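Local coordinates for protein thioredoxin reductase (Streptococcus pyogenes, PDB 5UWY) that probably catalyses the NADPH-dependent reduction of thioredoxin, passing electrons through its bound FAD and a redox-active disulfide, at residues 155-160 against 182-187. Sequence-based numbering, arbitrary orientation.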
loop_
_atom_site.group_PDB
_atom_site.type_symbol
_atom_site.label_atom_id
_atom_site.label_comp_id
_atom_site.label_asym_id
_atom_site.label_seq_id
_atom_site.Cartn_x
_atom_site.Cartn_y
_atom_site.Cartn_z
ATOM N N ALA A 155 20.955 14.162 -4.946
ATOM C CA ALA A 155 22.201 13.420 -5.108
ATOM C C ALA A 155 22.910 13.232 -3.773
ATOM O O ALA A 155 23.386 12.135 -3.459
ATOM C CB ALA A 155 23.110 14.137 -6.105
ATOM N N VAL A 156 22.986 14.295 -2.970
ATOM C CA VAL A 156 23.705 14.214 -1.700
ATOM C C VAL A 156 23.010 13.240 -0.759
ATOM O O VAL A 156 23.627 12.298 -0.236
ATOM C CB VAL A 156 23.842 15.611 -1.069
ATOM C CG1 VAL A 156 24.542 15.517 0.276
ATOM C CG2 VAL A 156 24.593 16.544 -2.002
ATOM N N GLU A 157 21.707 13.443 -0.535
ATOM C CA GLU A 157 20.992 12.598 0.414
ATOM C C GLU A 157 20.956 11.148 -0.051
ATOM O O GLU A 157 21.135 10.226 0.755
ATOM C CB GLU A 157 19.579 13.133 0.640
ATOM C CG GLU A 157 19.457 13.975 1.901
ATOM C CD GLU A 157 18.142 13.770 2.627
ATOM O OE1 GLU A 157 17.945 14.402 3.688
ATOM O OE2 GLU A 157 17.307 12.980 2.140
ATOM N N GLU A 158 20.738 10.923 -1.349
ATOM C CA GLU A 158 20.773 9.558 -1.863
ATOM C C GLU A 158 22.166 8.951 -1.719
ATOM O O GLU A 158 22.295 7.736 -1.528
ATOM C CB GLU A 158 20.297 9.527 -3.321
ATOM C CG GLU A 158 21.393 9.404 -4.377
ATOM C CD GLU A 158 20.846 9.460 -5.798
ATOM O OE1 GLU A 158 21.251 10.357 -6.569
ATOM O OE2 GLU A 158 20.005 8.600 -6.143
ATOM N N ALA A 159 23.211 9.779 -1.766
ATOM C CA ALA A 159 24.567 9.271 -1.580
ATOM C C ALA A 159 24.791 8.807 -0.146
ATOM O O ALA A 159 25.253 7.679 0.089
ATOM C CB ALA A 159 25.588 10.341 -1.969
ATOM N N ILE A 160 24.470 9.657 0.837
ATOM C CA ILE A 160 24.722 9.223 2.208
ATOM C C ILE A 160 23.768 8.105 2.607
ATOM O O ILE A 160 24.088 7.297 3.486
ATOM C CB ILE A 160 24.673 10.400 3.198
ATOM C CG1 ILE A 160 23.599 11.407 2.799
ATOM C CG2 ILE A 160 26.041 11.071 3.290
ATOM C CD1 ILE A 160 23.461 12.550 3.782
ATOM N N LYS A 182 23.266 23.622 3.086
ATOM C CA LYS A 182 24.551 23.553 3.776
ATOM C C LYS A 182 24.551 22.482 4.859
ATOM O O LYS A 182 25.614 21.953 5.204
ATOM C CB LYS A 182 24.903 24.912 4.375
ATOM N N ILE A 183 23.378 22.151 5.403
ATOM C CA ILE A 183 23.296 21.111 6.424
ATOM C C ILE A 183 23.647 19.751 5.830
ATOM O O ILE A 183 24.420 18.979 6.412
ATOM C CB ILE A 183 21.898 21.107 7.073
ATOM C CG1 ILE A 183 21.679 19.830 7.885
ATOM C CG2 ILE A 183 20.810 21.280 6.018
ATOM C CD1 ILE A 183 20.370 19.809 8.641
ATOM N N LEU A 184 23.097 19.445 4.652
ATOM C CA LEU A 184 23.404 18.174 4.007
ATOM C C LEU A 184 24.798 18.175 3.401
ATOM O O LEU A 184 25.434 17.118 3.315
ATOM C CB LEU A 184 22.358 17.858 2.941
ATOM C CG LEU A 184 20.913 17.898 3.435
ATOM C CD1 LEU A 184 19.949 18.009 2.265
ATOM C CD2 LEU A 184 20.598 16.679 4.296
ATOM N N GLN A 185 25.285 19.338 2.962
ATOM C CA GLN A 185 26.678 19.434 2.537
ATOM C C GLN A 185 27.614 19.076 3.684
ATOM O O GLN A 185 28.505 18.232 3.535
ATOM C CB GLN A 185 26.982 20.840 2.016
ATOM C CG GLN A 185 26.301 21.189 0.702
ATOM C CD GLN A 185 26.915 22.409 0.040
ATOM O OE1 GLN A 185 28.137 22.512 -0.086
ATOM N NE2 GLN A 185 26.069 23.340 -0.385
ATOM N N ASP A 186 27.410 19.701 4.847
ATOM C CA ASP A 186 28.221 19.382 6.017
ATOM C C ASP A 186 28.087 17.913 6.398
ATOM O O ASP A 186 29.083 17.255 6.726
ATOM C CB ASP A 186 27.820 20.277 7.191
ATOM C CG ASP A 186 28.260 21.718 7.004
ATOM O OD1 ASP A 186 29.316 21.943 6.375
ATOM O OD2 ASP A 186 27.548 22.624 7.485
ATOM N N ARG A 187 26.862 17.382 6.355
ATOM C CA ARG A 187 26.650 15.974 6.681
ATOM C C ARG A 187 27.415 15.064 5.728
ATOM O O ARG A 187 27.936 14.018 6.137
ATOM C CB ARG A 187 25.156 15.652 6.649
ATOM C CG ARG A 187 24.811 14.226 7.043
ATOM C CD ARG A 187 23.691 14.205 8.073
ATOM N NE ARG A 187 22.524 14.958 7.623
ATOM C CZ ARG A 187 21.563 15.396 8.430
ATOM N NH1 ARG A 187 21.632 15.161 9.733
ATOM N NH2 ARG A 187 20.536 16.075 7.936
#
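Leu184 offers its carbonyl oxygen and CB to Val156 and its forked end to Glu157. Methyl CG1 of Val156 lies 3.5 Å from Leu184 O; with CG1 anti to the backbone N (chi1 178°), this branch extends across the interface, and it also comes within 4.2 Å of Leu184 CB. The Glu157 chain, bent at chi2, runs obliquely over the leucine fork: its CG is 3.8 Å from Leu184 CD2, and OE1 touches the same methyl at 3.5 Å. One turn further along each helix, CD1 of Ile160 packs on CG of Arg187 at 3.9 Å, the two chains running nearly perpendicular.

No hydrogen bond joins the segments; the contact rests on van der Waals touches, two of them between a methyl and an oxygen, with 237 Å² buried in total. Leu184 CD2 sits beside the rim of the Arg187 guanidinium, level with its plane, while Glu157 OE1 stays 5.2 Å from Arg187 NH2, too far for a salt bridge, though the opposite charges may attract weakly. Glu304 of the second subunit packs on Ile160 and Leu184, makes a long, weak ion pair with Arg187 and brings a like charge near Glu157. On a different face of helix 153-162, Ala155 and Ala159 rest against Val148 of strand 145-149, the middle strand of the parallel sheet that also contains strand 168-172.

The axes of the two segments approach to 9.8 Å at 35°, roughly parallel, as expected for successive helices on one face of a parallel sheet. They belong to two successive beta-alpha-beta crossovers, strands 145-149, 168-172 and 194-197 joined by these helices, in a Rossmann-type domain, consistent with the NADPH-binding domain of thioredoxin reductases.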